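Local atomic coordinates of uncharacterized protein (Thermus thermophilus HB8, PDB entry 6SCE), a protein that cleaves DNA as a nuclease of type III CRISPR defence, switched on by cyclic oligoadenylate, which it probably senses through its CARF domains. Residues L501-Y506 with A520-H525; E562-R567 with R590-A595; L586-R591 with M606-G611. All coordinates share one frame; numbering follows the deposited sequence.

Contact 1 of 3, residues L501-Y506 with A520-H525; sequences LEYAVY and ARMGGH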
loop_
_atom_site.group_PDB
_atom_site.type_symbol
_atom_site.label_atom_id
_atom_site.label_comp_id
_atom_site.label_asym_id
_atom_site.label_seq_id
_atom_site.Cartn_x
_atom_site.Cartn_y
_atom_site.Cartn_z
ATOM N N LEU A 501 5.373 0.673 30.985
ATOM C CA LEU A 501 4.182 0.501 30.146
ATOM C C LEU A 501 4.505 -0.359 28.901
ATOM O O LEU A 501 3.734 -1.252 28.548
ATOM C CB LEU A 501 3.620 1.845 29.730
ATOM C CG LEU A 501 2.343 1.789 28.887
ATOM C CD1 LEU A 501 1.219 1.043 29.592
ATOM C CD2 LEU A 501 1.899 3.197 28.544
ATOM N N GLU A 502 5.650 -0.090 28.271
ATOM C CA GLU A 502 6.101 -0.854 27.090
ATOM C C GLU A 502 6.292 -2.323 27.386
ATOM O O GLU A 502 5.927 -3.168 26.574
ATOM C CB GLU A 502 7.418 -0.307 26.543
ATOM C CG GLU A 502 7.319 1.072 25.934
ATOM C CD GLU A 502 8.667 1.662 25.618
ATOM O OE1 GLU A 502 9.685 0.933 25.727
ATOM O OE2 GLU A 502 8.695 2.851 25.233
ATOM N N TYR A 503 6.883 -2.646 28.537
ATOM C CA TYR A 503 7.081 -4.045 28.907
ATOM C C TYR A 503 5.776 -4.747 29.242
ATOM O O TYR A 503 5.582 -5.911 28.879
ATOM C CB TYR A 503 8.048 -4.193 30.078
ATOM C CG TYR A 503 8.321 -5.638 30.375
ATOM C CD1 TYR A 503 9.057 -6.411 29.490
ATOM C CD2 TYR A 503 7.815 -6.250 31.521
ATOM C CE1 TYR A 503 9.305 -7.746 29.740
ATOM C CE2 TYR A 503 8.053 -7.591 31.780
ATOM C CZ TYR A 503 8.801 -8.338 30.883
ATOM O OH TYR A 503 9.055 -9.675 31.116
ATOM N N ALA A 504 4.886 -4.048 29.938
ATOM C CA ALA A 504 3.551 -4.582 30.231
ATOM C C ALA A 504 2.756 -4.824 28.954
ATOM O O ALA A 504 2.069 -5.833 28.820
ATOM C CB ALA A 504 2.779 -3.619 31.120
ATOM N N VAL A 505 2.807 -3.870 28.036
ATOM C CA VAL A 505 2.039 -4.014 26.808
ATOM C C VAL A 505 2.586 -5.207 26.024
ATOM O O VAL A 505 1.821 -6.078 25.633
ATOM C CB VAL A 505 2.012 -2.716 25.987
ATOM C CG1 VAL A 505 1.452 -2.963 24.578
ATOM C CG2 VAL A 505 1.149 -1.681 26.704
ATOM N N TYR A 506 3.904 -5.254 25.836
ATOM C CA TYR A 506 4.551 -6.380 25.175
ATOM C C TYR A 506 4.233 -7.730 25.810
ATOM O O TYR A 506 4.029 -8.732 25.101
ATOM C CB TYR A 506 6.057 -6.188 25.142
ATOM C CG TYR A 506 6.836 -7.473 24.947
ATOM C CD1 TYR A 506 7.007 -8.025 23.680
ATOM C CD2 TYR A 506 7.390 -8.147 26.036
ATOM C CE1 TYR A 506 7.721 -9.202 23.503
ATOM C CE2 TYR A 506 8.115 -9.311 25.865
ATOM C CZ TYR A 506 8.266 -9.842 24.601
ATOM O OH TYR A 506 8.972 -11.008 24.442
ATOM N N ALA A 520 5.253 -10.965 18.793
ATOM C CA ALA A 520 5.341 -9.608 19.371
ATOM C C ALA A 520 6.777 -9.243 19.724
ATOM O O ALA A 520 7.590 -10.109 20.054
ATOM C CB ALA A 520 4.445 -9.482 20.591
ATOM N N ARG A 521 7.081 -7.954 19.608
ATOM C CA ARG A 521 8.390 -7.415 19.888
ATOM C C ARG A 521 8.245 -6.103 20.635
ATOM O O ARG A 521 7.236 -5.390 20.500
ATOM C CB ARG A 521 9.166 -7.112 18.604
ATOM C CG ARG A 521 9.329 -8.276 17.645
ATOM C CD ARG A 521 10.448 -9.216 18.067
ATOM N NE ARG A 521 10.650 -10.245 17.057
ATOM C CZ ARG A 521 10.027 -11.422 17.033
ATOM N NH1 ARG A 521 9.161 -11.768 17.985
ATOM N NH2 ARG A 521 10.291 -12.278 16.055
HETATM N N MSE A 522 9.295 -5.758 21.378
HETATM C CA MSE A 522 9.349 -4.454 22.034
HETATM C C MSE A 522 9.784 -3.441 20.999
HETATM O O MSE A 522 9.812 -3.742 19.799
HETATM C CB MSE A 522 10.243 -4.595 23.272
HETATM C CG MSE A 522 9.476 -5.386 24.307
HETATM SE SE MSE A 522 10.319 -5.055 26.089
HETATM C CE MSE A 522 9.530 -3.282 26.288
ATOM N N GLY A 523 10.098 -2.233 21.456
ATOM C CA GLY A 523 10.346 -1.100 20.604
ATOM C C GLY A 523 11.723 -0.985 20.007
ATOM O O GLY A 523 12.617 -1.799 20.255
ATOM N N GLY A 524 11.878 0.035 19.186
ATOM C CA GLY A 524 13.155 0.298 18.572
ATOM C C GLY A 524 13.040 1.230 17.389
ATOM O O GLY A 524 12.109 2.031 17.286
ATOM N N HIS A 525 14.009 1.115 16.490
ATOM C CA HIS A 525 14.164 2.046 15.408
ATOM C C HIS A 525 13.938 1.323 14.089
ATOM O O HIS A 525 14.497 0.254 13.873
ATOM C CB HIS A 525 15.563 2.662 15.473
ATOM C CG HIS A 525 15.716 3.634 16.602
ATOM N ND1 HIS A 525 16.010 3.233 17.889
ATOM C CD2 HIS A 525 15.545 4.976 16.653
ATOM C CE1 HIS A 525 16.050 4.295 18.677
ATOM N NE2 HIS A 525 15.774 5.364 17.952
HETATM O O HOH W 1 9.702 -0.805 23.796
#

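Contact 2 of 3, residues E562-R567 with R590-A595; sequences EGLRER and RRWRGA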
loop_
_atom_site.group_PDB
_atom_site.type_symbol
_atom_site.label_atom_id
_atom_site.label_comp_id
_atom_site.label_asym_id
_atom_site.label_seq_id
_atom_site.Cartn_x
_atom_site.Cartn_y
_atom_site.Cartn_z
ATOM N N GLU A 562 -3.262 12.000 25.746
ATOM C CA GLU A 562 -2.695 13.214 25.175
ATOM C C GLU A 562 -1.491 12.917 24.255
ATOM O O GLU A 562 -1.342 13.526 23.193
ATOM C CB GLU A 562 -2.280 14.156 26.313
ATOM C CG GLU A 562 -2.235 15.631 25.946
ATOM C CD GLU A 562 -1.904 16.519 27.143
ATOM O OE1 GLU A 562 -1.008 16.151 27.934
ATOM O OE2 GLU A 562 -2.533 17.588 27.295
ATOM N N GLY A 563 -0.627 12.001 24.677
ATOM C CA GLY A 563 0.519 11.602 23.861
ATOM C C GLY A 563 0.058 10.886 22.598
ATOM O O GLY A 563 0.645 11.062 21.520
ATOM N N LEU A 564 -1.004 10.098 22.742
ATOM C CA LEU A 564 -1.582 9.335 21.641
ATOM C C LEU A 564 -2.279 10.244 20.630
ATOM O O LEU A 564 -2.128 10.050 19.421
ATOM C CB LEU A 564 -2.569 8.293 22.171
ATOM C CG LEU A 564 -2.013 7.298 23.188
ATOM C CD1 LEU A 564 -3.115 6.361 23.659
ATOM C CD2 LEU A 564 -0.832 6.523 22.624
ATOM N N ARG A 565 -3.031 11.239 21.109
ATOM C CA ARG A 565 -3.661 12.218 20.204
ATOM C C ARG A 565 -2.628 12.933 19.338
ATOM O O ARG A 565 -2.848 13.123 18.143
ATOM C CB ARG A 565 -4.484 13.253 20.979
ATOM C CG ARG A 565 -5.779 12.706 21.559
ATOM C CD ARG A 565 -6.526 13.758 22.370
ATOM N NE ARG A 565 -7.316 13.157 23.450
ATOM C CZ ARG A 565 -8.484 12.530 23.298
ATOM N NH1 ARG A 565 -9.037 12.387 22.101
ATOM N NH2 ARG A 565 -9.103 12.025 24.363
ATOM N N GLU A 566 -1.512 13.331 19.953
ATOM C CA GLU A 566 -0.454 14.063 19.255
ATOM C C GLU A 566 0.265 13.172 18.239
ATOM O O GLU A 566 0.757 13.655 17.205
ATOM C CB GLU A 566 0.577 14.607 20.253
ATOM C CG GLU A 566 1.607 15.552 19.643
ATOM N N ARG A 567 0.339 11.881 18.543
ATOM C CA ARG A 567 1.059 10.946 17.696
ATOM C C ARG A 567 0.215 10.382 16.545
ATOM O O ARG A 567 0.765 9.981 15.519
ATOM C CB ARG A 567 1.636 9.824 18.555
ATOM C CG ARG A 567 2.929 10.214 19.250
ATOM C CD ARG A 567 4.121 10.103 18.308
ATOM N NE ARG A 567 4.321 8.718 17.883
ATOM C CZ ARG A 567 5.110 8.321 16.889
ATOM N NH1 ARG A 567 5.799 9.197 16.173
ATOM N NH2 ARG A 567 5.201 7.028 16.608
ATOM N N ARG A 590 -1.638 4.482 29.554
ATOM C CA ARG A 590 -1.777 4.090 30.960
ATOM C C ARG A 590 -3.139 4.553 31.473
ATOM O O ARG A 590 -3.912 3.751 32.011
ATOM C CB ARG A 590 -0.660 4.703 31.804
ATOM C CG ARG A 590 -0.590 4.150 33.214
ATOM C CD ARG A 590 0.209 5.056 34.139
ATOM N NE ARG A 590 -0.243 4.897 35.519
ATOM C CZ ARG A 590 -1.230 5.585 36.094
ATOM N NH1 ARG A 590 -1.539 5.333 37.362
ATOM N NH2 ARG A 590 -1.905 6.517 35.430
ATOM N N ARG A 591 -3.432 5.838 31.256
ATOM C CA ARG A 591 -4.695 6.447 31.684
ATOM C C ARG A 591 -5.377 7.237 30.559
ATOM O O ARG A 591 -4.827 8.214 30.050
ATOM C CB ARG A 591 -4.437 7.381 32.880
ATOM C CG ARG A 591 -5.683 7.792 33.669
ATOM C CD ARG A 591 -6.344 6.656 34.451
ATOM N NE ARG A 591 -5.402 5.874 35.264
ATOM C CZ ARG A 591 -5.697 5.248 36.409
ATOM N NH1 ARG A 591 -6.924 5.284 36.932
ATOM N NH2 ARG A 591 -4.743 4.568 37.038
ATOM N N TRP A 592 -6.585 6.825 30.188
ATOM C CA TRP A 592 -7.405 7.611 29.273
ATOM C C TRP A 592 -8.317 8.547 30.063
ATOM O O TRP A 592 -8.977 8.115 31.006
ATOM C CB TRP A 592 -8.261 6.717 28.364
ATOM C CG TRP A 592 -8.789 7.495 27.188
ATOM C CD1 TRP A 592 -9.899 8.296 27.158
ATOM C CD2 TRP A 592 -8.200 7.582 25.885
ATOM N NE1 TRP A 592 -10.043 8.865 25.915
ATOM C CE2 TRP A 592 -9.011 8.446 25.115
ATOM C CE3 TRP A 592 -7.069 7.014 25.295
ATOM C CZ2 TRP A 592 -8.723 8.752 23.784
ATOM C CZ3 TRP A 592 -6.788 7.317 23.974
ATOM C CH2 TRP A 592 -7.609 8.181 23.235
ATOM N N ARG A 593 -8.370 9.812 29.648
ATOM C CA ARG A 593 -9.217 10.826 30.289
ATOM C C ARG A 593 -10.256 11.439 29.350
ATOM O O ARG A 593 -11.452 11.189 29.510
ATOM C CB ARG A 593 -8.346 11.927 30.889
ATOM C CG ARG A 593 -7.704 11.483 32.185
ATOM C CD ARG A 593 -6.426 12.227 32.508
ATOM N NE ARG A 593 -5.639 11.469 33.479
ATOM C CZ ARG A 593 -4.486 11.875 34.003
ATOM N NH1 ARG A 593 -3.960 13.051 33.668
ATOM N NH2 ARG A 593 -3.856 11.095 34.875
ATOM N N GLY A 594 -9.794 12.223 28.376
ATOM C CA GLY A 594 -10.657 13.134 27.615
ATOM C C GLY A 594 -11.735 12.520 26.732
ATOM O O GLY A 594 -12.301 11.460 27.041
ATOM N N ALA A 595 -12.024 13.200 25.623
ATOM C CA ALA A 595 -13.048 12.749 24.679
ATOM C C ALA A 595 -12.704 11.378 24.082
ATOM O O ALA A 595 -11.590 10.877 24.267
ATOM C CB ALA A 595 -13.217 13.777 23.569
#

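Contact 3 of 3, residues L586-R591 with M606-G611; sequences LMVARR and MALEGG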
loop_
_atom_site.group_PDB
_atom_site.type_symbol
_atom_site.label_atom_id
_atom_site.label_comp_id
_atom_site.label_asym_id
_atom_site.label_seq_id
_atom_site.Cartn_x
_atom_site.Cartn_y
_atom_site.Cartn_z
ATOM N N LEU A 586 -1.525 0.131 17.217
ATOM C CA LEU A 586 -2.143 -0.063 18.524
ATOM C C LEU A 586 -1.677 1.084 19.421
ATOM O O LEU A 586 -0.486 1.261 19.634
ATOM C CB LEU A 586 -1.746 -1.405 19.104
ATOM C CG LEU A 586 -2.428 -1.767 20.430
ATOM C CD1 LEU A 586 -3.916 -1.949 20.224
ATOM C CD2 LEU A 586 -1.779 -3.019 21.005
HETATM N N MSE A 587 -2.629 1.862 19.915
HETATM C CA MSE A 587 -2.327 3.058 20.692
HETATM C C MSE A 587 -2.771 2.754 22.099
HETATM O O MSE A 587 -3.963 2.561 22.336
HETATM C CB MSE A 587 -3.097 4.251 20.124
HETATM C CG MSE A 587 -3.074 4.327 18.600
HETATM SE SE MSE A 587 -1.294 4.938 18.040
HETATM C CE MSE A 587 -1.483 6.847 18.444
ATOM N N VAL A 588 -1.822 2.668 23.030
ATOM C CA VAL A 588 -2.123 2.267 24.421
ATOM C C VAL A 588 -1.719 3.361 25.406
ATOM O O VAL A 588 -0.546 3.796 25.444
ATOM C CB VAL A 588 -1.382 0.973 24.847
ATOM C CG1 VAL A 588 -1.819 0.529 26.258
ATOM C CG2 VAL A 588 -1.630 -0.145 23.848
ATOM N N ALA A 589 -2.687 3.791 26.208
ATOM C CA ALA A 589 -2.447 4.764 27.278
ATOM C C ALA A 589 -2.523 4.091 28.646
ATOM O O ALA A 589 -3.366 3.232 28.877
ATOM C CB ALA A 589 -3.463 5.892 27.207
ATOM N N ARG A 590 -1.638 4.482 29.554
ATOM C CA ARG A 590 -1.777 4.090 30.960
ATOM C C ARG A 590 -3.139 4.553 31.473
ATOM O O ARG A 590 -3.912 3.751 32.011
ATOM C CB ARG A 590 -0.660 4.703 31.804
ATOM C CG ARG A 590 -0.590 4.150 33.214
ATOM C CD ARG A 590 0.209 5.056 34.139
ATOM N NE ARG A 590 -0.243 4.897 35.519
ATOM C CZ ARG A 590 -1.230 5.585 36.094
ATOM N NH1 ARG A 590 -1.539 5.333 37.362
ATOM N NH2 ARG A 590 -1.905 6.517 35.430
ATOM N N ARG A 591 -3.432 5.838 31.256
ATOM C CA ARG A 591 -4.695 6.447 31.684
ATOM C C ARG A 591 -5.377 7.237 30.559
ATOM O O ARG A 591 -4.827 8.214 30.050
ATOM C CB ARG A 591 -4.437 7.381 32.880
ATOM C CG ARG A 591 -5.683 7.792 33.669
ATOM C CD ARG A 591 -6.344 6.656 34.451
ATOM N NE ARG A 591 -5.402 5.874 35.264
ATOM C CZ ARG A 591 -5.697 5.248 36.409
ATOM N NH1 ARG A 591 -6.924 5.284 36.932
ATOM N NH2 ARG A 591 -4.743 4.568 37.038
HETATM N N MSE A 606 -6.487 1.793 23.134
HETATM C CA MSE A 606 -6.714 1.010 24.352
HETATM C C MSE A 606 -6.122 1.695 25.550
HETATM O O MSE A 606 -5.293 2.615 25.430
HETATM C CB MSE A 606 -6.076 -0.368 24.224
HETATM C CG MSE A 606 -6.661 -1.148 23.055
HETATM SE SE MSE A 606 -5.945 -2.955 23.085
HETATM C CE MSE A 606 -7.233 -3.825 24.325
ATOM N N ALA A 607 -6.538 1.249 26.736
ATOM C CA ALA A 607 -6.038 1.838 27.969
ATOM C C ALA A 607 -6.072 0.867 29.150
ATOM O O ALA A 607 -6.968 0.026 29.261
ATOM C CB ALA A 607 -6.815 3.104 28.296
ATOM N N LEU A 608 -5.068 0.989 30.014
ATOM C CA LEU A 608 -4.998 0.196 31.237
ATOM C C LEU A 608 -6.146 0.605 32.165
ATOM O O LEU A 608 -6.861 -0.256 32.691
ATOM C CB LEU A 608 -3.634 0.338 31.918
ATOM C CG LEU A 608 -2.558 -0.640 31.438
ATOM C CD1 LEU A 608 -2.327 -0.524 29.938
ATOM C CD2 LEU A 608 -1.248 -0.422 32.183
ATOM N N GLU A 609 -6.330 1.915 32.330
ATOM C CA GLU A 609 -7.504 2.457 33.023
ATOM C C GLU A 609 -8.132 3.597 32.235
ATOM O O GLU A 609 -7.442 4.327 31.519
ATOM C CB GLU A 609 -7.126 2.970 34.417
ATOM C CG GLU A 609 -6.592 1.920 35.379
ATOM C CD GLU A 609 -7.603 0.838 35.729
ATOM O OE1 GLU A 609 -8.822 1.030 35.505
ATOM O OE2 GLU A 609 -7.169 -0.221 36.232
ATOM N N GLY A 610 -9.446 3.746 32.375
ATOM C CA GLY A 610 -10.157 4.891 31.818
ATOM C C GLY A 610 -10.737 4.629 30.446
ATOM O O GLY A 610 -10.531 3.569 29.849
ATOM N N GLY A 611 -11.496 5.600 29.958
ATOM C CA GLY A 611 -12.074 5.522 28.628
ATOM C C GLY A 611 -13.154 4.472 28.407
ATOM O O GLY A 611 -13.559 4.249 27.265
#

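Contact 1 of 3, residues L501-Y506 with A520-H525
Helix segment 501-506 and strand segment 520-525 run nearly antiparallel, at 158°, their axes coming within 8.5 Å, and one selenomethionine, Met522, carries most of the packing between them. It touches Tyr506 by a CH-pi contact: its CG lies over one face of the ring, displaced toward the rim, with Met522 CG a tight 3.4 Å from Tyr506 CG. Tyr506 has its own CG anti to the backbone N (chi1 159°), which sends the ring out to cross the Met522 chain at about a right angle. The strand backbone meets the ring at its edge, where Ala520 O is 3.6 Å from Tyr506 CE1.

Two Met-aromatic contacts follow from the same side chain. Its selenium sits at the edge of the Tyr503 ring, with Met522 SE 3.9 Å from Tyr503 CD1, and obliquely against Tyr506. A bend at chi3 (76°) then carries the methyl to the helix backbone, where Met522 CE is 3.5 Å from Tyr503 N and also touches the CB of Glu502.

The polar link is indirect. Glu502, its chain extended beyond CG, accepts at OE1 from a water at 2.6 Å; that water in turn accepts the N-H of Gly523, its oxygen 2.8 Å from Gly523 N. Glu502 OE2 also lies close to Asp543 OD1, a pairing of like charges that would probably raise the pKa of one of them. A helix glutamate beside a strand aspartate at the sheet is consistent with the core of a PD-(D/E)xK nuclease domain.

Tyr503 OH is hydrogen-bonded to Arg444 O, while Trp480 meets the Tyr503 ring edge-to-face. Beyond the contact, Leu501 and Val505 pack on strand 551-558, so helix 499-513 lies against the same sheet in which strand 519-528 runs between 434-438 and 541-548.

Contact 2 of 3, residues E562-R567 with R590-A595
Ala595 O is the hub here, gripped by two N-H groups from different side chains. Arg565 NH2 donates to Ala595 O at 2.7 Å along an almost straight bond (171°), the oxygen lying in the guanidinium plane. Trp592 NE1 donates to Ala595 O at 3.0 Å, again with the acceptor in the plane of the donor group; both donors stand above the carbonyl plane. The two side chains also meet directly: the benzo rim of the indole reaches over one face of the guanidinium, with Trp592 CZ2 3.3 Å from Arg565 NH2. Their planes are 63° apart, so this is no parallel stack. Farther round the indole edge, Leu564 CD1 packs at 3.8 Å from Trp592 CZ3.

Arg565 gets there with a chain extended from CG to NE, and Trp592 with CG anti to its backbone N. One turn back on the helix, Asp561 steadies the group: its carboxylate makes a salt bridge to Arg565 NH2 and accepts the N-H of Arg593, while Arg565 NH1 reaches Pro596 O. A leucine at Arg565 would probably loosen residues 593-596 from the helix, because Ala595 O would keep only Trp592 of these two donors and Asp561 would lose its ion pair. The contact ties helix 561-579 to the exit of strand 584-592, within a beta-alpha-beta crossover that leads from strand 551-558 into its parallel neighbour.

Contact 3 of 3, residues L586-R591 with M606-G611
Arg591 and Glu609 lie side by side and point the same way, with the flat guanidinium laid over the aliphatic part of the glutamate. Glu609 CB sits over the centre of the guanidinium, 3.3 Å from Arg591 CZ. Bends at chi2 (68°) and chi3 (49°) fold the arginine back to this position, and its NE is buried without a polar partner. The pair is not a salt bridge: Arg591 NH1 and Glu609 OE1 are 4.9 Å apart, and OE1 instead has a long, weak ion pair with Arg618.

Parallel strand pairing sets these side chains abreast. Met606 N donates to Met587 O at 2.8 Å, nearly along the C=O axis, and Ala589 N donates to Met606 O at 3.0 Å; both chains then turn a corner together, where Leu608 N bonds to Ala589 O and Glu609 N to Arg590 O.

On the face carrying Val588 and Met606, Val588 crosses Leu608 obliquely, its CG1 3.9 Å from Leu608 CD1. Leu586, with CG anti to its backbone N, crosses Met606, a selenomethionine, in the same oblique fashion: Leu586 CD1 is 3.6 Å from Met606 SE. Ala589 and Ala607 take the other face, where Leu564 of helix 561-579 packs on Ala589.

In the fold
All three contacts reach one mixed seven-stranded C-terminal sheet, whose topology and sequence are consistent with a PD-(D/E)xK nuclease domain. Contact 1 closes before the others open; contact 2 then runs into contact 3, with which it shares Arg590 and Arg591 on strand 584-592. Contacts 2 and 3 lie about 8 Å apart between centres, while contact 1 is about 15 Å from contact 3 and 18 Å from contact 2. From helix 499-513, Val505 packs on Val588 of strand 584-592, and Leu501 on Leu608, just past strand 603-607, with helix 561-579 on the other face. All thus probably belong to the domain's framework, their nearest atoms about 16 to 20 Å from the bound nucleic acid.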